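PDB 5ZCG: probable protein phosphatase 2C 50 from Oryza sativa subsp. japonica, which probably removes phosphate from serine and threonine side chains of proteins as a magnesium-dependent phosphatase of the PP2C family. Local coordinates for residues A[7-12]-A[303-308]; A[15-20]-A[310-315]; A[143-148]-A[161-166]. The protein carries 5 engineered substitutions. All blocks are in the same frame, centred on the assembly; numbering follows the deposited sequence.

Contact 1. Residues A[7-12]-A[303-308]; sequences ASTRGR and LALKKG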
loop_
_atom_site.group_PDB
_atom_site.type_symbol
_atom_site.label_atom_id
_atom_site.label_comp_id
_atom_site.label_asym_id
_atom_site.label_seq_id
_atom_site.Cartn_x
_atom_site.Cartn_y
_atom_site.Cartn_z
ATOM N N ALA A 7 -12.065 -9.106 13.491
ATOM C CA ALA A 7 -12.566 -10.033 12.485
ATOM C C ALA A 7 -11.927 -9.708 11.142
ATOM O O ALA A 7 -11.932 -8.551 10.716
ATOM C CB ALA A 7 -14.090 -9.960 12.378
ATOM N N SER A 8 -11.387 -10.725 10.475
ATOM C CA SER A 8 -10.738 -10.529 9.186
ATOM C C SER A 8 -11.003 -11.716 8.267
ATOM O O SER A 8 -11.054 -12.862 8.720
ATOM C CB SER A 8 -9.231 -10.334 9.354
ATOM O OG SER A 8 -8.584 -11.591 9.399
ATOM N N THR A 9 -11.179 -11.429 6.978
ATOM C CA THR A 9 -11.337 -12.469 5.970
ATOM C C THR A 9 -10.800 -11.983 4.632
ATOM O O THR A 9 -10.913 -10.803 4.283
ATOM C CB THR A 9 -12.803 -12.904 5.801
ATOM O OG1 THR A 9 -12.893 -13.889 4.763
ATOM C CG2 THR A 9 -13.693 -11.714 5.438
ATOM N N ARG A 10 -10.221 -12.916 3.878
ATOM C CA ARG A 10 -9.870 -12.629 2.496
ATOM C C ARG A 10 -11.107 -12.337 1.655
ATOM O O ARG A 10 -10.994 -11.702 0.600
ATOM C CB ARG A 10 -9.077 -13.799 1.913
ATOM C CG ARG A 10 -9.928 -14.988 1.503
ATOM C CD ARG A 10 -9.063 -16.196 1.168
ATOM N NE ARG A 10 -9.865 -17.401 0.980
ATOM C CZ ARG A 10 -10.618 -17.639 -0.090
ATOM N NH1 ARG A 10 -10.675 -16.751 -1.076
ATOM N NH2 ARG A 10 -11.315 -18.763 -0.178
ATOM N N GLY A 11 -12.281 -12.766 2.114
ATOM C CA GLY A 11 -13.511 -12.460 1.397
ATOM C C GLY A 11 -13.563 -13.160 0.054
ATOM O O GLY A 11 -13.158 -14.320 -0.087
ATOM N N ARG A 12 -14.068 -12.451 -0.950
ATOM C CA ARG A 12 -14.129 -13.035 -2.284
ATOM C C ARG A 12 -12.823 -12.885 -3.046
ATOM O O ARG A 12 -12.751 -13.305 -4.206
ATOM C CB ARG A 12 -15.278 -12.427 -3.097
ATOM C CG ARG A 12 -15.714 -11.043 -2.671
ATOM C CD ARG A 12 -16.964 -10.602 -3.422
ATOM N NE ARG A 12 -18.086 -11.508 -3.207
ATOM C CZ ARG A 12 -19.121 -11.249 -2.414
ATOM N NH1 ARG A 12 -19.186 -10.102 -1.746
ATOM N NH2 ARG A 12 -20.096 -12.138 -2.289
ATOM N N LEU A 303 -21.357 -7.955 7.339
ATOM C CA LEU A 303 -22.124 -6.914 6.669
ATOM C C LEU A 303 -21.439 -6.472 5.387
ATOM O O LEU A 303 -22.071 -6.394 4.326
ATOM C CB LEU A 303 -22.294 -5.715 7.607
ATOM C CG LEU A 303 -22.972 -4.474 7.031
ATOM C CD1 LEU A 303 -24.296 -4.853 6.357
ATOM C CD2 LEU A 303 -23.186 -3.433 8.114
ATOM N N ALA A 304 -20.135 -6.179 5.470
ATOM C CA ALA A 304 -19.396 -5.784 4.277
ATOM C C ALA A 304 -19.480 -6.866 3.210
ATOM O O ALA A 304 -19.661 -6.568 2.024
ATOM C CB ALA A 304 -17.937 -5.484 4.625
ATOM N N LEU A 305 -19.349 -8.131 3.613
ATOM C CA LEU A 305 -19.492 -9.219 2.651
ATOM C C LEU A 305 -20.872 -9.200 2.002
ATOM O O LEU A 305 -20.998 -9.317 0.777
ATOM C CB LEU A 305 -19.241 -10.560 3.337
ATOM C CG LEU A 305 -17.786 -11.022 3.384
ATOM C CD1 LEU A 305 -17.665 -12.360 4.099
ATOM C CD2 LEU A 305 -17.220 -11.107 1.980
ATOM N N LYS A 306 -21.922 -9.028 2.813
ATOM C CA LYS A 306 -23.289 -9.052 2.297
ATOM C C LYS A 306 -23.558 -7.916 1.316
ATOM O O LYS A 306 -24.363 -8.077 0.391
ATOM C CB LYS A 306 -24.281 -9.001 3.460
ATOM C CG LYS A 306 -25.750 -9.195 3.073
ATOM C CD LYS A 306 -26.007 -10.546 2.412
ATOM C CE LYS A 306 -27.499 -10.745 2.147
ATOM N NZ LYS A 306 -27.791 -11.968 1.343
ATOM N N LYS A 307 -22.918 -6.763 1.500
ATOM C CA LYS A 307 -23.162 -5.614 0.637
ATOM C C LYS A 307 -22.266 -5.597 -0.594
ATOM O O LYS A 307 -22.210 -4.583 -1.301
ATOM C CB LYS A 307 -23.013 -4.310 1.419
ATOM C CG LYS A 307 -23.774 -4.307 2.741
ATOM C CD LYS A 307 -23.984 -2.902 3.301
ATOM C CE LYS A 307 -24.166 -1.852 2.209
ATOM N NZ LYS A 307 -24.570 -0.537 2.794
ATOM N N GLY A 308 -21.589 -6.701 -0.880
ATOM C CA GLY A 308 -20.916 -6.874 -2.147
ATOM C C GLY A 308 -19.452 -6.501 -2.181
ATOM O O GLY A 308 -18.898 -6.374 -3.278
#
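The carbonyl oxygen of Leu-305 is gripped twice where its helix ends: Arg-12 NH1 donates to Leu-305 O at 3.2 Å, and Gly-308 N, just past the helix, donates to the same oxygen as part of a Schellman motif. The guanidinium offers its edge, its N-H pointing at a lone pair in the carbonyl plane with an N-H...O angle of 156°. Arginine suits this place because its long chain, bent at chi3 (59°), spans from the loop to the helix terminus; NH1 also bonds Ser-309 O. Gly-308, at positive phi, is the C-prime residue of that motif, a conformation in which a side chain would jam against the preceding carbonyl oxygen.

Beside this polar link, Leu-305 reaches across with both methyls: CD2 lies 4.0 Å from Gly-11 CA, and CD1 4.2 Å from Thr-9 CG2. Thr-9 splits its two branches, the methyl going to the leucine while OG1 accepts from Gly-11 N (2.9 Å), an ST turn that bends the chain as the strand ends. Gly-11 has positive phi, readily adopted without a side chain. Helix 291-306 thus packs against the end of strand 3-9, with Leu-305 also touching Ile-313 of the neighbouring strand 313-319 and Met-301 lying against Thr-9.

Contact 2. Residues A[15-20]-A[310-315]; sequences EMEDAS and EDNITV. With MG (magnesium ion), chain E.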
loop_
_atom_site.group_PDB
_atom_site.type_symbol
_atom_site.label_atom_id
_atom_site.label_comp_id
_atom_site.label_asym_id
_atom_site.label_seq_id
_atom_site.Cartn_x
_atom_site.Cartn_y
_atom_site.Cartn_z
ATOM N N GLU A 15 -6.340 -14.396 -2.353
ATOM C CA GLU A 15 -5.457 -14.495 -1.200
ATOM C C GLU A 15 -5.672 -13.334 -0.237
ATOM O O GLU A 15 -6.158 -12.260 -0.605
ATOM C CB GLU A 15 -3.989 -14.570 -1.636
ATOM C CG GLU A 15 -3.576 -15.983 -2.028
ATOM C CD GLU A 15 -2.981 -16.066 -3.418
ATOM O OE1 GLU A 15 -3.038 -17.160 -4.016
ATOM O OE2 GLU A 15 -2.438 -15.050 -3.903
ATOM N N MET A 16 -5.278 -13.568 1.012
ATOM C CA MET A 16 -5.408 -12.587 2.080
ATOM C C MET A 16 -4.158 -11.717 2.150
ATOM O O MET A 16 -3.047 -12.228 2.336
ATOM C CB MET A 16 -5.632 -13.284 3.420
ATOM C CG MET A 16 -5.715 -12.335 4.589
ATOM S SD MET A 16 -7.030 -11.128 4.365
ATOM C CE MET A 16 -7.617 -10.965 6.054
ATOM N N GLU A 17 -4.342 -10.401 2.023
ATOM C CA GLU A 17 -3.245 -9.450 2.135
ATOM C C GLU A 17 -3.506 -8.365 3.167
ATOM O O GLU A 17 -2.683 -7.451 3.303
ATOM C CB GLU A 17 -2.951 -8.810 0.772
ATOM C CG GLU A 17 -2.593 -9.837 -0.295
ATOM C CD GLU A 17 -2.393 -9.216 -1.661
ATOM O OE1 GLU A 17 -1.753 -9.866 -2.514
ATOM O OE2 GLU A 17 -2.875 -8.085 -1.883
ATOM N N ASP A 18 -4.628 -8.426 3.873
ATOM C CA ASP A 18 -4.838 -7.602 5.051
ATOM C C ASP A 18 -4.090 -8.214 6.228
ATOM O O ASP A 18 -3.964 -9.439 6.341
ATOM C CB ASP A 18 -6.328 -7.524 5.397
ATOM C CG ASP A 18 -7.066 -6.420 4.659
ATOM O OD1 ASP A 18 -6.522 -5.857 3.685
ATOM O OD2 ASP A 18 -8.218 -6.133 5.052
ATOM N N ALA A 19 -3.584 -7.349 7.107
ATOM C CA ALA A 19 -3.000 -7.763 8.373
ATOM C C ALA A 19 -3.513 -6.837 9.465
ATOM O O ALA A 19 -3.998 -5.732 9.197
ATOM C CB ALA A 19 -1.465 -7.744 8.333
ATOM N N SER A 20 -3.395 -7.296 10.708
ATOM C CA SER A 20 -3.861 -6.500 11.830
ATOM C C SER A 20 -2.987 -6.772 13.045
ATOM O O SER A 20 -2.307 -7.798 13.134
ATOM C CB SER A 20 -5.333 -6.787 12.139
ATOM O OG SER A 20 -5.486 -8.081 12.689
ATOM N N GLU A 310 -15.718 -6.619 -2.639
ATOM C CA GLU A 310 -14.842 -7.527 -3.371
ATOM C C GLU A 310 -13.562 -7.866 -2.614
ATOM O O GLU A 310 -12.934 -8.891 -2.904
ATOM C CB GLU A 310 -14.453 -6.903 -4.717
ATOM C CG GLU A 310 -15.497 -6.979 -5.830
ATOM C CD GLU A 310 -16.100 -8.360 -6.013
ATOM O OE1 GLU A 310 -15.337 -9.348 -6.085
ATOM O OE2 GLU A 310 -17.339 -8.454 -6.113
ATOM N N ASP A 311 -13.161 -7.036 -1.661
ATOM C CA ASP A 311 -11.802 -7.032 -1.141
ATOM C C ASP A 311 -11.660 -7.873 0.125
ATOM O O ASP A 311 -12.631 -8.376 0.702
ATOM C CB ASP A 311 -11.375 -5.594 -0.848
ATOM C CG ASP A 311 -9.887 -5.393 -0.926
ATOM O OD1 ASP A 311 -9.132 -6.388 -0.947
ATOM O OD2 ASP A 311 -9.470 -4.223 -0.951
ATOM N N ASN A 312 -10.408 -8.018 0.558
ATOM C CA ASN A 312 -10.154 -8.437 1.926
ATOM C C ASN A 312 -10.847 -7.458 2.865
ATOM O O ASN A 312 -10.956 -6.263 2.580
ATOM C CB ASN A 312 -8.652 -8.456 2.231
ATOM C CG ASN A 312 -7.847 -9.287 1.244
ATOM O OD1 ASN A 312 -6.644 -9.069 1.078
ATOM N ND2 ASN A 312 -8.495 -10.252 0.601
ATOM N N ILE A 313 -11.331 -7.972 3.989
ATOM C CA ILE A 313 -12.022 -7.161 4.981
ATOM C C ILE A 313 -11.373 -7.420 6.330
ATOM O O ILE A 313 -11.256 -8.574 6.753
ATOM C CB ILE A 313 -13.530 -7.474 5.042
ATOM C CG1 ILE A 313 -14.178 -7.335 3.658
ATOM C CG2 ILE A 313 -14.213 -6.554 6.048
ATOM C CD1 ILE A 313 -15.505 -8.086 3.522
ATOM N N THR A 314 -10.953 -6.354 7.002
ATOM C CA THR A 314 -10.388 -6.462 8.339
ATOM C C THR A 314 -10.987 -5.362 9.194
ATOM O O THR A 314 -10.993 -4.196 8.794
ATOM C CB THR A 314 -8.862 -6.369 8.316
ATOM O OG1 THR A 314 -8.343 -7.548 7.693
ATOM C CG2 THR A 314 -8.302 -6.275 9.733
ATOM N N VAL A 315 -11.520 -5.743 10.351
ATOM C CA VAL A 315 -12.222 -4.832 11.242
ATOM C C VAL A 315 -11.747 -5.092 12.663
ATOM O O VAL A 315 -11.808 -6.228 13.148
ATOM C CB VAL A 315 -13.755 -5.006 11.153
ATOM C CG1 VAL A 315 -14.463 -3.986 12.033
ATOM C CG2 VAL A 315 -14.247 -4.909 9.693
HETATM MG MG MG E . -8.309 -3.266 0.592
HETATM O O HOH W 1 -5.573 -6.173 1.428
HETATM O O HOH W 2 -8.849 -4.431 2.271
HETATM O O HOH W 3 -7.809 -2.277 -0.956
HETATM O O HOH W 4 -7.156 -4.666 -0.375
#
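Glu-15 O receives a weak hydrogen bond of 3.3 Å from Asn-312 ND2, which also donates to Arg-10 O, so that one side chain holds the loop between strands 3-9 and 18-28 at two carbonyls. Met-16 crosses the same amide obliquely, its sulfur SD 3.7 Å from Asn-312 CG, while CE runs on toward the hydroxyl of Thr-314. With CG anti to the backbone N (chi1 177°) and the chain bent beyond it, the flexible methionine folds back over asparagine. Glu-17 N donates to Asn-312 OD1 at 2.8 Å from above the carbonyl plane (47° out of it). Asparagine suits this place because one amide both donates and accepts. The carboxylate of Glu-17 looks elsewhere, OE2 bonding a polar side chain of another protein chain.

This is the meeting of the two sheets of the PP2C beta-sandwich: strand 18-28 of one faces strand 313-319 of the other, the short segments running 15° from parallel, with the metal site at their mouth. Asp-311 OD2 binds magnesium at 2.2 Å, alongside Asp-61 and Asp-249.

Asp-18 works in the second shell. Metal-bound water 2 lies within hydrogen-bonding distance of both Asp-18 OD1 and Asn-312 O, though it has too few protons for all the acceptors around it; water 1 donates to Asp-18 OD1 and bridges to Asn-312 OD1. Asp-18 OD2 takes the Thr-314 OG1 hydroxyl on its anti lone pair (3.0 Å) and bonds Ser-248 OG, two hydroxyls that fix the rotation of the carboxylate, nearly perpendicular to the Asn-312 amide. Further along, Ser-20 CB packs on the Thr-314 methyl CG2 at 3.9 Å, the threonine pairing a polar branch for Asp-18 with an apolar one for this neighbour.

Contact 3. Residues A[143-148]-A[161-166]; sequences GSTAVV and CGDSRI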
loop_
_atom_site.group_PDB
_atom_site.type_symbol
_atom_site.label_atom_id
_atom_site.label_comp_id
_atom_site.label_asym_id
_atom_site.label_seq_id
_atom_site.Cartn_x
_atom_site.Cartn_y
_atom_site.Cartn_z
ATOM N N GLY A 143 3.307 -2.936 -1.105
ATOM C CA GLY A 143 3.076 -1.889 -0.133
ATOM C C GLY A 143 1.969 -2.241 0.837
ATOM O O GLY A 143 1.412 -3.343 0.817
ATOM N N SER A 144 1.645 -1.275 1.693
ATOM C CA SER A 144 0.556 -1.475 2.633
ATOM C C SER A 144 0.099 -0.129 3.169
ATOM O O SER A 144 0.882 0.821 3.250
ATOM C CB SER A 144 0.975 -2.388 3.789
ATOM O OG SER A 144 -0.037 -2.437 4.780
ATOM N N THR A 145 -1.186 -0.052 3.503
ATOM C CA THR A 145 -1.646 1.035 4.344
ATOM C C THR A 145 -1.243 0.756 5.782
ATOM O O THR A 145 -0.795 -0.341 6.130
ATOM C CB THR A 145 -3.159 1.201 4.267
ATOM O OG1 THR A 145 -3.791 0.214 5.100
ATOM C CG2 THR A 145 -3.633 1.024 2.844
ATOM N N ALA A 146 -1.412 1.766 6.626
ATOM C CA ALA A 146 -1.145 1.624 8.050
ATOM C C ALA A 146 -2.043 2.619 8.762
ATOM O O ALA A 146 -1.817 3.828 8.670
ATOM C CB ALA A 146 0.329 1.875 8.373
ATOM N N VAL A 147 -3.066 2.130 9.451
ATOM C CA VAL A 147 -3.864 2.977 10.324
ATOM C C VAL A 147 -3.707 2.417 11.730
ATOM O O VAL A 147 -4.017 1.245 11.978
ATOM C CB VAL A 147 -5.340 3.061 9.882
ATOM C CG1 VAL A 147 -5.996 1.688 9.796
ATOM C CG2 VAL A 147 -6.127 3.992 10.797
ATOM N N VAL A 148 -3.148 3.223 12.630
ATOM C CA VAL A 148 -2.869 2.753 13.977
ATOM C C VAL A 148 -3.486 3.713 14.981
ATOM O O VAL A 148 -3.592 4.922 14.749
ATOM C CB VAL A 148 -1.351 2.570 14.241
ATOM C CG1 VAL A 148 -0.678 1.841 13.070
ATOM C CG2 VAL A 148 -0.675 3.898 14.523
ATOM N N CYS A 161 -1.797 6.378 7.380
ATOM C CA CYS A 161 -1.039 6.478 6.138
ATOM C C CYS A 161 -1.712 5.534 5.143
ATOM O O CYS A 161 -1.553 4.312 5.236
ATOM C CB CYS A 161 0.425 6.126 6.367
ATOM S SG CYS A 161 1.421 6.049 4.878
ATOM N N GLY A 162 -2.475 6.098 4.208
ATOM C CA GLY A 162 -3.156 5.305 3.198
ATOM C C GLY A 162 -4.660 5.497 3.190
ATOM O O GLY A 162 -5.159 6.510 3.692
ATOM N N ASP A 163 -5.403 4.543 2.626
ATOM C CA ASP A 163 -6.853 4.668 2.526
ATOM C C ASP A 163 -7.603 3.706 3.440
ATOM O O ASP A 163 -8.808 3.505 3.257
ATOM C CB ASP A 163 -7.319 4.499 1.075
ATOM C CG ASP A 163 -6.945 3.157 0.482
ATOM O OD1 ASP A 163 -6.576 2.229 1.231
ATOM O OD2 ASP A 163 -7.008 3.034 -0.761
ATOM N N SER A 164 -6.926 3.089 4.401
ATOM C CA SER A 164 -7.661 2.530 5.517
ATOM C C SER A 164 -8.138 3.679 6.406
ATOM O O SER A 164 -7.713 4.833 6.258
ATOM C CB SER A 164 -6.797 1.543 6.298
ATOM O OG SER A 164 -6.404 0.442 5.494
ATOM N N ARG A 165 -9.043 3.371 7.329
ATOM C CA ARG A 165 -9.684 4.436 8.085
ATOM C C ARG A 165 -10.012 3.970 9.496
ATOM O O ARG A 165 -10.301 2.794 9.735
ATOM C CB ARG A 165 -10.947 4.917 7.364
ATOM C CG ARG A 165 -11.585 6.166 7.939
ATOM C CD ARG A 165 -12.938 6.395 7.294
ATOM N NE ARG A 165 -12.829 6.475 5.837
ATOM C CZ ARG A 165 -13.838 6.267 4.998
ATOM N NH1 ARG A 165 -15.040 5.963 5.466
ATOM N NH2 ARG A 165 -13.643 6.365 3.688
ATOM N N ILE A 166 -9.946 4.910 10.437
ATOM C CA ILE A 166 -10.414 4.697 11.799
ATOM C C ILE A 166 -11.494 5.726 12.101
ATOM O O ILE A 166 -11.365 6.903 11.752
ATOM C CB ILE A 166 -9.273 4.781 12.833
ATOM C CG1 ILE A 166 -9.850 4.722 14.249
ATOM C CG2 ILE A 166 -8.469 6.043 12.629
ATOM C CD1 ILE A 166 -8.815 4.582 15.327
#
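Thr-145 OG1 and Ser-164 OG lie 2.7 Å apart in a hydrogen bond whose donor could be either hydroxyl. The threonine oxygen sits between its backbone N and carbonyl carbon (chi1 79°), which points it at the serine and leaves CG2 to approach Asp-163 OD1 at 3.6 Å. Two residues on, Val-147 spreads its two methyls along the other segment: CG1 packs on Ser-164 CB (3.6 Å), CG2 on Ile-166 CG2. Small serine and branched apolar residues let the chains pass closely here.

What holds these groups in place is a single antiparallel hydrogen-bonded pair, Ala-146 with Cys-161, in which each N donates to the other's O at 2.9 Å. Their side chains share a sheet face against Phe-111 of helix 99-118. The chain then turns away at Gly-162, where a CB would clash with Thr-145 CB, and leads through Asp-163 and Ser-164 into strand 165-170 of the opposing sheet. Farther out, Asp-163 OD2 pairs with Lys-182, and Thr-145 OG1 also bonds the backbone N of Asp-61, a magnesium ligand.

A valine in place of Thr-145 would probably leave both Ser-164 OG and Asp-61 N without this partner. Bonded to both Ser-164 OG and Asp-61 N, the buried hydroxyl ties the crossing between sheets to the backbone of a metal-binding residue, consistent with a second-shell role at the site.

How the contacts relate
Contacts 1 and 2 adjoin, their centres about 9 Å apart, and backbone hydrogen bonds between neighbouring strands 3-9 and 313-319 join them directly. Their segments alternate along the chain, and each joins a part near its beginning to one near its end: contact 1 packs helix 291-306 on the outer side of that sheet, contact 2 joins the sheet's inner side to strand 18-28. Contact 3 falls wholly within the intervening sequence; its centre is about 12 Å from that of contact 2 and about 18 Å from that of contact 1. Like contact 2 it spans both sheets, here by a chain crossing. Contact 2 supplies a magnesium ligand, Asp-311, and contact 3 lies close by, the side chain of Asp-163 about 6 Å from a magnesium ion, while contact 1 lies toward the surface.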